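Local coordinates for VWFA domain-containing protein (Alicyclobacillus acidocaldarius subsp. acidocaldarius, PDB 3RAG), which is of unknown function but has a von Willebrand factor A-type fold, with a sodium ion in what is probably its metal-ion-dependent adhesion site, at residues A[141-146]-A[178-183]; A[188-193]-A[204-209]; A[14-19]-A[137-142]; A[20-25]-A[210-215]; A[157-162]-A[197-202]. All blocks are in the same frame, centred on the assembly; numbering follows the deposited sequence.

Overall arrangement
Interactions 1 and 3 are buried and share strand 135-142. They pair it, in parallel, with strands 172-179 and 10-17 by backbone hydrogen bonds. Both reach the sodium ion, where apolar side chains on the strands give way to polar loop groups. Interaction 4 lies beside this site and is partly buried. There two loops are joined by backbone and asparagine bonds and a water. Interactions 2 and 5, also partly buried, both use the region of helix 199-205. Interaction 2 ties it to edge strand 188-194 by a salt bridge. Interaction 5 packs the start of that helix, and the residue before its cap, on helix 151-165 with no hydrogen bond across. Interactions 4 and 5 do not touch.

Interaction 1: residues A[141-146]-A[178-183]; sequences LDTSAS and AFPGKG. With NA (sodium ion), chain C.
Phe179 turns one face of its ring to Asp142. Asp142 CA lies 3.7 Å from the centroid of the Phe179 ring, above the face and offset toward the rim, a CH-pi contact. Asp142 CB meets the rim atom Phe179 CZ. The CG of Phe179 stands between its own backbone N and carbonyl carbon (chi1 62°), which starts the ring back toward the neighbouring strand. The backbones pair in parallel, Leu141 with Ala178 and Asp142 with Phe179. Phe179 N donates to Leu141 O at 2.9 Å. Thr143 N donates to Phe179 O at 2.7 Å, from above the carbonyl plane. Beyond the strand, Thr143 CG2 packs on Ala178 CB at 3.8 Å, and Thr143 OG1 lies beside CD of Pro180, which follows a cis peptide bond.

Asp142 CG is anti to the backbone N (chi1 -175°), which carries it toward the metal side. Asp142 OD1 accepts two bonds from Ser144; the other oxygen, OD2, accepts from Thr17. Ser144 N comes nearly along the C-O axis of Asp142 OD1, at 2.9 Å, and closes an Asx turn. Ser144 OG reaches Asp142 OD1 on its syn side, also at 2.9 Å. This second-shell grip positions Ser144 OG, which binds the sodium ion at 2.6 Å. Ser146 OG, Asp18 and two waters are further ligands. The sequence Asp142-x-Ser144-x-Ser146 matches the DxSxS signature of the metal-ion-dependent adhesion site of von Willebrand A domains.

Helix 151-165 connects the neighbouring parallel strands 135-142 and 172-179 in a beta-alpha-beta unit. Leu141 packs against that helix, while Phe179 packs against helix 214-232.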
# COMPACT_ATOMS: atom_id res chain seq x y z
N LEU A 141 -3.87 0.54 9.01
CA LEU A 141 -3.21 -0.01 10.19
C LEU A 141 -4.21 -0.72 11.09
O LEU A 141 -5.18 -0.13 11.59
CB LEU A 141 -2.53 1.13 10.98
CG LEU A 141 -1.52 1.94 10.17
CD1 LEU A 141 -0.91 3.05 11.03
CD2 LEU A 141 -0.41 0.95 9.71
N ASP A 142 -3.94 -2.00 11.29
CA ASP A 142 -4.71 -2.88 12.18
C ASP A 142 -4.51 -2.34 13.58
O ASP A 142 -3.36 -2.14 14.00
CB ASP A 142 -4.06 -4.26 12.04
CG ASP A 142 -4.77 -5.37 12.80
OD1 ASP A 142 -5.50 -5.11 13.78
OD2 ASP A 142 -4.53 -6.54 12.41
N THR A 143 -5.60 -2.07 14.30
CA THR A 143 -5.51 -1.65 15.69
C THR A 143 -6.39 -2.54 16.56
O THR A 143 -6.92 -2.10 17.56
CB THR A 143 -5.88 -0.14 15.89
OG1 THR A 143 -7.26 0.08 15.55
CG2 THR A 143 -4.98 0.74 15.05
N SER A 144 -6.50 -3.82 16.20
CA SER A 144 -7.23 -4.73 17.07
C SER A 144 -6.47 -4.88 18.38
O SER A 144 -5.32 -4.46 18.49
CB SER A 144 -7.37 -6.09 16.39
OG SER A 144 -6.10 -6.63 16.12
N ALA A 145 -7.12 -5.47 19.38
CA ALA A 145 -6.54 -5.54 20.72
C ALA A 145 -5.14 -6.16 20.73
O ALA A 145 -4.26 -5.71 21.46
CB ALA A 145 -7.48 -6.29 21.69
N SER A 146 -4.93 -7.20 19.93
CA SER A 146 -3.64 -7.87 19.98
C SER A 146 -2.51 -7.02 19.41
O SER A 146 -1.34 -7.37 19.56
CB SER A 146 -3.69 -9.21 19.26
OG SER A 146 -3.83 -8.96 17.88
N ALA A 178 -7.04 3.56 10.34
CA ALA A 178 -6.96 2.49 11.33
C ALA A 178 -8.23 1.64 11.25
O ALA A 178 -9.30 2.14 10.94
CB ALA A 178 -6.86 3.09 12.73
N PHE A 179 -8.09 0.35 11.54
CA PHE A 179 -9.22 -0.54 11.62
C PHE A 179 -9.01 -1.47 12.80
O PHE A 179 -7.95 -2.08 12.93
CB PHE A 179 -9.45 -1.32 10.30
CG PHE A 179 -8.31 -2.23 9.88
CD1 PHE A 179 -8.40 -3.60 10.09
CD2 PHE A 179 -7.17 -1.72 9.27
CE1 PHE A 179 -7.38 -4.46 9.70
CE2 PHE A 179 -6.11 -2.59 8.85
CZ PHE A 179 -6.23 -3.95 9.07
N PRO A 180 -10.01 -1.59 13.67
CA PRO A 180 -11.35 -0.98 13.59
C PRO A 180 -11.37 0.51 13.97
O PRO A 180 -10.33 1.09 14.28
CB PRO A 180 -12.14 -1.78 14.64
CG PRO A 180 -11.11 -2.17 15.66
CD PRO A 180 -9.83 -2.40 14.89
N GLY A 181 -12.55 1.12 13.92
CA GLY A 181 -12.69 2.55 14.18
C GLY A 181 -13.05 2.87 15.62
O GLY A 181 -13.10 1.97 16.46
N LYS A 182 -13.29 4.15 15.90
CA LYS A 182 -13.64 4.58 17.26
C LYS A 182 -15.00 4.03 17.63
O LYS A 182 -15.88 3.92 16.78
CB LYS A 182 -13.68 6.11 17.35
CG LYS A 182 -12.47 6.82 16.78
CD LYS A 182 -12.63 8.34 16.80
CE LYS A 182 -11.49 9.02 16.05
NZ LYS A 182 -11.57 10.51 16.11
N GLY A 183 -15.19 3.75 18.91
CA GLY A 183 -16.46 3.22 19.37
C GLY A 183 -16.82 1.99 18.56
O GLY A 183 -16.08 1.01 18.54
NA NA C . -5.09 -9.00 15.66
O HOH W 1 -5.74 -8.62 13.28
O HOH W 2 -6.47 -11.49 15.48

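Interaction 2: residues A[188-193]-A[204-209]; sequences RLVQPF and AELVAR
Arg188 and Glu205 form a salt bridge, NH2 of Arg188 to OE1 of Glu205 at 2.8 Å. It ties edge strand 188-194 of the von Willebrand A-type sheet to the C-terminal end of helix 199-205. Glu205 OE1 lies close to the guanidinium plane. The two side chains cross at about a right angle, with the guanidinium and carboxylate planes 61° apart. The Arg188 chain bends at chi3 (-46°), which brings NE round toward the helix end. Glu205 O then sits 3.0 Å above the guanidinium plane of Arg188, over its centre. The same residue thus meets the arginine with its carboxylate and with its backbone carbonyl.

Apolar packing lies to one side. Val190 CG2 touches Glu205 CB at 4.0 Å and Leu206 CD2 at 4.1 Å. Val190 belongs to a classic beta bulge, where it and Gln191 both face Val176 of the neighbouring strand. Leu206 is the centre of an inverse gamma turn that follows the helix, and it also packs on helix 151-165. Farther along the segment, a water accepts from Arg209 NH1 at 3.2 Å and, more weakly, from Arg188 NH1 at 2.8 Å.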
# COMPACT_ATOMS: atom_id res chain seq x y z
N ARG A 188 -11.19 4.28 11.09
CA ARG A 188 -10.99 5.64 11.55
C ARG A 188 -10.03 6.31 10.59
O ARG A 188 -8.96 5.77 10.29
CB ARG A 188 -10.39 5.61 12.95
CG ARG A 188 -10.20 6.96 13.60
CD ARG A 188 -9.15 6.84 14.72
NE ARG A 188 -9.35 5.67 15.58
CZ ARG A 188 -9.51 5.74 16.90
NH1 ARG A 188 -9.70 4.64 17.62
NH2 ARG A 188 -9.47 6.92 17.52
N LEU A 189 -10.39 7.48 10.07
CA LEU A 189 -9.44 8.22 9.25
C LEU A 189 -8.43 8.88 10.19
O LEU A 189 -8.79 9.78 10.96
CB LEU A 189 -10.15 9.27 8.41
CG LEU A 189 -9.22 10.11 7.52
CD1 LEU A 189 -8.64 9.26 6.41
CD2 LEU A 189 -9.97 11.31 6.96
N VAL A 190 -7.18 8.45 10.13
CA VAL A 190 -6.15 9.01 11.00
C VAL A 190 -5.61 10.34 10.45
O VAL A 190 -5.45 11.33 11.20
CB VAL A 190 -4.99 8.00 11.23
CG1 VAL A 190 -3.91 8.60 12.13
CG2 VAL A 190 -5.54 6.74 11.86
N GLN A 191 -5.34 10.37 9.15
CA GLN A 191 -5.05 11.64 8.50
C GLN A 191 -5.52 11.58 7.07
O GLN A 191 -5.49 10.53 6.45
CB GLN A 191 -3.56 11.94 8.54
CG GLN A 191 -2.71 11.00 7.63
CD GLN A 191 -1.29 11.52 7.49
OE1 GLN A 191 -0.80 11.78 6.37
NE2 GLN A 191 -0.62 11.68 8.62
N PRO A 192 -5.97 12.72 6.55
CA PRO A 192 -6.30 12.81 5.13
C PRO A 192 -5.01 12.83 4.34
O PRO A 192 -3.94 12.90 4.94
CB PRO A 192 -7.01 14.17 5.02
CG PRO A 192 -6.56 14.95 6.21
CD PRO A 192 -6.31 13.94 7.30
N PHE A 193 -5.10 12.75 3.01
CA PHE A 193 -3.89 12.81 2.18
C PHE A 193 -3.01 14.02 2.44
O PHE A 193 -3.49 15.16 2.50
CB PHE A 193 -4.25 12.76 0.70
CG PHE A 193 -4.72 11.41 0.25
CD1 PHE A 193 -3.82 10.39 0.07
CD2 PHE A 193 -6.07 11.17 0.04
CE1 PHE A 193 -4.25 9.13 -0.35
CE2 PHE A 193 -6.50 9.91 -0.39
CZ PHE A 193 -5.58 8.91 -0.59
N ALA A 204 -2.41 9.55 18.83
CA ALA A 204 -3.72 9.75 19.42
C ALA A 204 -4.73 8.74 18.92
O ALA A 204 -5.62 8.33 19.66
CB ALA A 204 -4.25 11.20 19.14
N GLU A 205 -4.61 8.34 17.66
CA GLU A 205 -5.69 7.59 17.01
C GLU A 205 -5.49 6.08 16.98
O GLU A 205 -6.44 5.33 16.73
CB GLU A 205 -5.94 8.12 15.59
CG GLU A 205 -6.16 9.65 15.54
CD GLU A 205 -7.47 10.07 16.21
OE1 GLU A 205 -8.38 9.22 16.30
OE2 GLU A 205 -7.58 11.24 16.65
N LEU A 206 -4.26 5.60 17.20
CA LEU A 206 -4.02 4.17 17.13
C LEU A 206 -4.20 3.52 18.50
O LEU A 206 -3.27 3.39 19.30
CB LEU A 206 -2.63 3.84 16.52
CG LEU A 206 -2.37 4.44 15.14
CD1 LEU A 206 -0.97 4.00 14.65
CD2 LEU A 206 -3.43 3.99 14.14
N VAL A 207 -5.43 3.12 18.78
CA VAL A 207 -5.77 2.50 20.05
C VAL A 207 -6.09 1.04 19.79
O VAL A 207 -6.93 0.73 18.95
CB VAL A 207 -6.99 3.17 20.69
CG1 VAL A 207 -7.16 2.71 22.13
CG2 VAL A 207 -6.86 4.68 20.62
N ALA A 208 -5.44 0.15 20.52
CA ALA A 208 -5.64 -1.27 20.29
C ALA A 208 -6.83 -1.80 21.07
O ALA A 208 -6.79 -1.94 22.29
CB ALA A 208 -4.39 -2.05 20.65
N ARG A 209 -7.90 -2.08 20.33
CA ARG A 209 -9.12 -2.64 20.90
C ARG A 209 -9.94 -3.27 19.79
O ARG A 209 -9.79 -2.91 18.62
CB ARG A 209 -9.93 -1.55 21.60
CG ARG A 209 -10.26 -0.36 20.72
CD ARG A 209 -10.96 0.73 21.51
NE ARG A 209 -12.36 0.42 21.76
CZ ARG A 209 -13.34 0.62 20.89
NH1 ARG A 209 -13.08 1.15 19.71
NH2 ARG A 209 -14.59 0.31 21.21
O HOH W 3 -10.84 2.13 17.60

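Interaction 3: residues A[14-19]-A[137-142]; sequences LVITDG and LVVCLD. With NA (sodium ion), chain C.
Asp142 OD2 is gripped by two donors from the end of strand 10-17. Thr17 OG1 donates to Asp142 OD2 at 2.6 Å, on its anti side. This hydroxyl is anti to its backbone N (chi1 -175°), which sets it facing the neighbouring strand. Asp18 N donates to the same OD2 at 3.2 Å, from above the carboxylate plane. The Asp18 carboxylate is turned 87° from that of Asp142. Asp18 OD1 binds the sodium ion at 2.4 Å and comes within 3.4 Å of Asp142 OD2, two acceptors side by side. The metal and Lys150, which forms a salt bridge to Asp18 OD2, probably ease this closeness.

Behind the site, strands 10-17 and 135-142 run parallel at the middle of the mixed sheet of this von Willebrand A-type alpha/beta fold. Leu14 N and Ile16 N donate to Val138 O and Cys140 O. Cys140 N and Asp142 N donate back to Leu14 O and Ile16 O. Ile16 and Leu141 lie side by side and point the same way, with Ile16 CD1 3.9 Å from Leu141 CD2. Ile16 CD1 also nears Val139 CG1 at 4.3 Å. On this same face Leu14 CB rests on Leu137 CD1 at 4.1 Å, and helix 151-165 covers it. On the other face Val15 CG2 meets Cys140 CB at 4.3 Å, beneath helix 214-232.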
# COMPACT_ATOMS: atom_id res chain seq x y z
N LEU A 14 -1.51 -0.13 1.50
CA LEU A 14 -0.58 -0.98 2.23
C LEU A 14 -1.23 -1.38 3.55
O LEU A 14 -1.47 -0.54 4.41
CB LEU A 14 0.73 -0.23 2.51
CG LEU A 14 1.67 -0.95 3.48
CD1 LEU A 14 2.15 -2.27 2.87
CD2 LEU A 14 2.87 -0.05 3.83
N VAL A 15 -1.54 -2.66 3.72
CA VAL A 15 -2.18 -3.11 4.94
C VAL A 15 -1.09 -3.67 5.86
O VAL A 15 -0.31 -4.52 5.44
CB VAL A 15 -3.18 -4.23 4.64
CG1 VAL A 15 -3.82 -4.73 5.95
CG2 VAL A 15 -4.25 -3.72 3.65
N ILE A 16 -1.07 -3.22 7.11
CA ILE A 16 -0.13 -3.73 8.11
C ILE A 16 -0.95 -4.36 9.24
O ILE A 16 -1.77 -3.68 9.88
CB ILE A 16 0.81 -2.62 8.64
CG1 ILE A 16 1.59 -2.00 7.47
CG2 ILE A 16 1.75 -3.20 9.70
CD1 ILE A 16 2.52 -0.83 7.84
N THR A 17 -0.73 -5.65 9.50
CA THR A 17 -1.71 -6.38 10.29
C THR A 17 -1.05 -7.50 11.07
O THR A 17 0.02 -7.98 10.67
CB THR A 17 -2.84 -6.94 9.34
OG1 THR A 17 -3.87 -7.56 10.10
CG2 THR A 17 -2.25 -8.00 8.35
N ASP A 18 -1.66 -7.93 12.17
CA ASP A 18 -1.13 -9.10 12.89
C ASP A 18 -2.04 -10.33 12.86
O ASP A 18 -1.96 -11.21 13.73
CB ASP A 18 -0.67 -8.77 14.32
CG ASP A 18 -1.82 -8.51 15.27
OD1 ASP A 18 -2.94 -8.30 14.78
OD2 ASP A 18 -1.60 -8.46 16.50
N GLY A 19 -2.92 -10.41 11.85
CA GLY A 19 -3.66 -11.64 11.65
C GLY A 19 -4.91 -11.46 10.81
O GLY A 19 -5.40 -10.35 10.66
N LEU A 137 -0.93 6.82 -1.71
CA LEU A 137 -0.75 5.65 -0.85
C LEU A 137 -1.68 5.78 0.35
O LEU A 137 -1.67 6.82 1.03
CB LEU A 137 0.70 5.62 -0.33
CG LEU A 137 1.05 4.57 0.73
CD1 LEU A 137 0.86 3.16 0.22
CD2 LEU A 137 2.48 4.74 1.28
N VAL A 138 -2.47 4.75 0.61
CA VAL A 138 -3.21 4.72 1.86
C VAL A 138 -2.63 3.60 2.70
O VAL A 138 -2.57 2.45 2.26
CB VAL A 138 -4.71 4.43 1.65
CG1 VAL A 138 -5.41 4.38 3.00
CG2 VAL A 138 -5.32 5.54 0.78
N VAL A 139 -2.19 3.94 3.91
CA VAL A 139 -1.66 2.93 4.82
C VAL A 139 -2.80 2.56 5.77
O VAL A 139 -3.35 3.44 6.45
CB VAL A 139 -0.47 3.50 5.62
CG1 VAL A 139 0.07 2.44 6.57
CG2 VAL A 139 0.65 3.99 4.66
N CYS A 140 -3.19 1.27 5.80
CA CYS A 140 -4.30 0.77 6.64
C CYS A 140 -3.68 0.03 7.80
O CYS A 140 -3.02 -0.98 7.58
CB CYS A 140 -5.20 -0.23 5.91
SG CYS A 140 -5.96 0.45 4.45
N LEU A 141 -3.87 0.54 9.01
CA LEU A 141 -3.21 -0.01 10.19
C LEU A 141 -4.21 -0.72 11.09
O LEU A 141 -5.18 -0.13 11.59
CB LEU A 141 -2.53 1.13 10.98
CG LEU A 141 -1.52 1.94 10.17
CD1 LEU A 141 -0.91 3.05 11.03
CD2 LEU A 141 -0.41 0.95 9.71
N ASP A 142 -3.94 -2.00 11.29
CA ASP A 142 -4.71 -2.88 12.18
C ASP A 142 -4.51 -2.34 13.58
O ASP A 142 -3.36 -2.14 14.00
CB ASP A 142 -4.06 -4.26 12.04
CG ASP A 142 -4.77 -5.37 12.80
OD1 ASP A 142 -5.50 -5.11 13.78
OD2 ASP A 142 -4.53 -6.54 12.41
NA NA C . -5.09 -9.00 15.66
O HOH W 1 -5.74 -8.62 13.28
O HOH W 2 -6.47 -11.49 15.48

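Interaction 4: residues A[20-25]-A[210-215]; sequences CSNIGP and GGTPTG
Residues 20-25 and 210-215 are loop stretches that run in the same sense, with Ser21 CA 5.0 Å from Thr212 CA. Both border the sodium site of this von Willebrand A-type fold. Segment 20-25 leads from strand 10-17 toward helix 27-36. Segment 210-215 leads into helix 214-232 and probably corresponds to the threonine loop of the metal-ion-dependent adhesion site.

Asn22 and Thr212 hold each other at two points. Asn22 N donates to Thr212 O at 3.0 Å, in the carbonyl plane. Thr212 N donates back to the side-chain Asn22 OD1 at 2.8 Å, in a nearly straight bond (174°). Asn22 CG stands between its backbone N and carbonyl carbon (chi1 60°), which sets CG on the side of the other loop. Gly211 carries no side chain, and Asn22 OD1 passes close to its CA. Ile23 N adds a weak bond to Thr212 O. The side chain of Thr212 comes to about 4 Å from the sodium ion at its nearest atom, the methyl CG2. The exact place of Thr212 OG1 is doubtful.

One apolar contact follows along the loops. Ile23 CG2 rests on Pro213 CB at 3.9 Å, and Pro213 is at the N-cap position of helix 214-232. Ser21 CB packs separately against the hydroxyl OG1 of Thr214, while Ser21 OG bonds to Glu59. Near the first turn of the helix, one water bridges the segments. It donates to Ile23 O at 2.8 Å and to Pro25 O at 2.7 Å, and accepts from Gly215 N at 3.0 Å.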
# COMPACT_ATOMS: atom_id res chain seq x y z
N CYS A 20 -5.45 -12.57 10.31
CA CYS A 20 -6.59 -12.55 9.40
C CYS A 20 -7.82 -11.85 9.98
O CYS A 20 -8.04 -11.85 11.19
CB CYS A 20 -6.97 -13.96 9.00
SG CYS A 20 -7.24 -15.04 10.42
N SER A 21 -8.65 -11.29 9.10
CA SER A 21 -9.89 -10.64 9.55
C SER A 21 -10.77 -11.60 10.34
O SER A 21 -10.78 -12.81 10.09
CB SER A 21 -10.69 -10.09 8.37
OG SER A 21 -11.21 -11.14 7.55
N ASN A 22 -11.52 -11.07 11.30
CA ASN A 22 -12.40 -11.92 12.07
C ASN A 22 -13.76 -11.29 12.29
O ASN A 22 -14.55 -11.79 13.06
CB ASN A 22 -11.75 -12.33 13.41
CG ASN A 22 -11.42 -11.13 14.27
OD1 ASN A 22 -11.92 -10.04 14.04
ND2 ASN A 22 -10.56 -11.32 15.26
N ILE A 23 -14.03 -10.18 11.60
CA ILE A 23 -15.36 -9.57 11.68
C ILE A 23 -15.61 -8.84 10.37
O ILE A 23 -14.68 -8.30 9.76
CB ILE A 23 -15.50 -8.64 12.91
CG1 ILE A 23 -16.93 -8.08 13.00
CG2 ILE A 23 -14.47 -7.51 12.85
CD1 ILE A 23 -17.27 -7.48 14.37
N GLY A 24 -16.85 -8.86 9.90
CA GLY A 24 -17.15 -8.11 8.69
C GLY A 24 -16.85 -8.88 7.41
O GLY A 24 -16.50 -10.05 7.43
N PRO A 25 -17.02 -8.20 6.27
CA PRO A 25 -16.99 -8.89 4.98
C PRO A 25 -15.57 -9.19 4.49
O PRO A 25 -14.58 -8.72 5.06
CB PRO A 25 -17.75 -7.92 4.04
CG PRO A 25 -17.63 -6.57 4.71
CD PRO A 25 -17.48 -6.79 6.18
N GLY A 210 -10.82 -4.19 20.15
CA GLY A 210 -11.71 -4.80 19.18
C GLY A 210 -11.11 -5.89 18.31
O GLY A 210 -10.00 -6.37 18.55
N GLY A 211 -11.87 -6.28 17.29
CA GLY A 211 -11.49 -7.33 16.37
C GLY A 211 -10.86 -6.70 15.14
O GLY A 211 -10.40 -5.56 15.18
N THR A 212 -10.78 -7.47 14.06
CA THR A 212 -10.19 -6.95 12.84
C THR A 212 -11.15 -7.02 11.66
O THR A 212 -11.49 -8.09 11.16
CB THR A 212 -8.90 -7.71 12.49
OG1 THR A 212 -9.22 -8.85 11.68
CG2 THR A 212 -8.20 -8.17 13.75
N PRO A 213 -11.54 -5.84 11.19
CA PRO A 213 -12.39 -5.67 10.00
C PRO A 213 -11.57 -5.23 8.80
O PRO A 213 -11.63 -4.09 8.31
CB PRO A 213 -13.40 -4.61 10.45
CG PRO A 213 -12.61 -3.76 11.42
CD PRO A 213 -11.70 -4.72 12.15
N THR A 214 -10.76 -6.15 8.30
CA THR A 214 -9.87 -5.82 7.22
C THR A 214 -10.59 -5.47 5.94
O THR A 214 -10.10 -4.67 5.17
CB THR A 214 -8.92 -7.02 6.93
OG1 THR A 214 -8.47 -7.56 8.19
CG2 THR A 214 -7.73 -6.57 6.09
N GLY A 215 -11.74 -6.09 5.69
CA GLY A 215 -12.47 -5.80 4.45
C GLY A 215 -12.89 -4.33 4.33
O GLY A 215 -12.54 -3.64 3.37
O HOH W 4 -13.43 -7.91 7.32

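Interaction 5: residues A[157-162]-A[197-202]; sequences AVRDLA and VNVAAL
Val197 is the bump that fills the hollow between Val158 and Ala162. These two residues stand one helical turn apart on helix 151-165. The methyl CG2 of Val197 does most of the touching. It presses on Ala162 CB at 3.4 Å, tighter than usual for two carbons. The small alanine side chain lets the valine come this near the helix. The same Val197 CG2 lies 4.1 Å from Val158 CG1, and the two valine side chains cross at about a right angle. Val197 CG2 is anti to its own carbonyl carbon and CG1 is anti to its backbone N (chi1 160°). CG1 thus takes the other flank and reaches Arg159 CA at 4.4 Å.

Two further contacts extend the patch. Val158 CG1 also touches Leu202 CD1 at 4.2 Å, on the buried side. Toward solvent, the aliphatic CD of Arg159 lies 4.3 Å from Val199 CG1. No hydrogen bond joins the segments; the contact is van der Waals packing. Asn198 is the N-cap of helix 199-205. Its OD1 accepts from Ala201 N at 3.0 Å, which fixes the start of the helix just after Val197.

Both helices lie over the same face of the sheet. Val158 packs on Val139 and Leu141 of strand 135-142. Leu202 packs on Leu141, on Val176 of strand 172-179 and on Val190 of strand 188-194. Helix 79-106 meets helix 151-165 at Ala157 and Leu161.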
# COMPACT_ATOMS: atom_id res chain seq x y z
N ALA A 157 7.57 3.02 11.96
CA ALA A 157 7.75 2.47 10.62
C ALA A 157 7.00 3.29 9.58
O ALA A 157 7.49 3.52 8.46
CB ALA A 157 7.28 0.99 10.56
N VAL A 158 5.79 3.72 9.93
CA VAL A 158 4.99 4.49 9.00
C VAL A 158 5.60 5.87 8.78
O VAL A 158 5.64 6.38 7.66
CB VAL A 158 3.54 4.59 9.49
CG1 VAL A 158 2.76 5.57 8.65
CG2 VAL A 158 2.89 3.19 9.45
N ARG A 159 6.07 6.47 9.86
CA ARG A 159 6.76 7.74 9.76
C ARG A 159 7.98 7.59 8.85
O ARG A 159 8.21 8.40 7.96
CB ARG A 159 7.16 8.24 11.15
CG ARG A 159 8.02 9.51 11.12
CD ARG A 159 8.54 9.87 12.50
NE ARG A 159 9.33 11.10 12.47
CZ ARG A 159 10.65 11.13 12.26
NH1 ARG A 159 11.32 9.99 12.08
NH2 ARG A 159 11.29 12.29 12.24
N ASP A 160 8.76 6.53 9.06
CA ASP A 160 9.97 6.31 8.27
C ASP A 160 9.65 6.04 6.80
O ASP A 160 10.40 6.46 5.90
CB ASP A 160 10.75 5.12 8.83
CG ASP A 160 11.48 5.46 10.11
OD1 ASP A 160 11.47 6.64 10.51
OD2 ASP A 160 12.08 4.54 10.70
N LEU A 161 8.55 5.35 6.54
CA LEU A 161 8.16 5.06 5.17
C LEU A 161 7.90 6.36 4.44
O LEU A 161 8.40 6.59 3.33
CB LEU A 161 6.93 4.16 5.14
CG LEU A 161 6.26 3.87 3.78
CD1 LEU A 161 7.21 3.14 2.84
CD2 LEU A 161 5.01 3.00 4.04
N ALA A 162 7.10 7.23 5.05
CA ALA A 162 6.75 8.48 4.42
C ALA A 162 7.98 9.33 4.22
O ALA A 162 8.13 9.98 3.18
CB ALA A 162 5.68 9.23 5.26
N VAL A 197 3.45 12.45 7.21
CA VAL A 197 2.70 11.71 8.21
C VAL A 197 2.68 12.51 9.50
O VAL A 197 3.72 12.94 9.98
CB VAL A 197 3.35 10.34 8.45
CG1 VAL A 197 2.89 9.76 9.80
CG2 VAL A 197 3.00 9.41 7.31
N ASN A 198 1.47 12.72 10.05
CA ASN A 198 1.26 13.49 11.28
C ASN A 198 1.48 12.58 12.48
O ASN A 198 0.62 11.75 12.79
CB ASN A 198 -0.17 14.02 11.28
CG ASN A 198 -0.51 14.85 12.52
OD1 ASN A 198 0.10 14.71 13.58
ND2 ASN A 198 -1.50 15.73 12.39
N VAL A 199 2.61 12.69 13.15
CA VAL A 199 2.91 11.70 14.18
C VAL A 199 2.02 11.83 15.41
O VAL A 199 1.66 10.82 16.01
CB VAL A 199 4.43 11.59 14.54
CG1 VAL A 199 5.28 12.42 13.60
CG2 VAL A 199 4.67 11.94 15.99
N ALA A 200 1.62 13.05 15.77
CA ALA A 200 0.71 13.25 16.89
C ALA A 200 -0.60 12.54 16.61
O ALA A 200 -1.21 11.98 17.51
CB ALA A 200 0.45 14.74 17.15
N ALA A 201 -1.05 12.59 15.36
CA ALA A 201 -2.29 11.93 15.00
C ALA A 201 -2.17 10.41 15.12
O ALA A 201 -3.08 9.75 15.63
CB ALA A 201 -2.75 12.33 13.60
N LEU A 202 -1.06 9.84 14.62
CA LEU A 202 -0.84 8.40 14.81
C LEU A 202 -0.92 8.03 16.29
O LEU A 202 -1.57 7.06 16.66
CB LEU A 202 0.51 7.94 14.25
CG LEU A 202 0.73 7.84 12.74
CD1 LEU A 202 2.17 7.42 12.43
CD2 LEU A 202 -0.25 6.86 12.15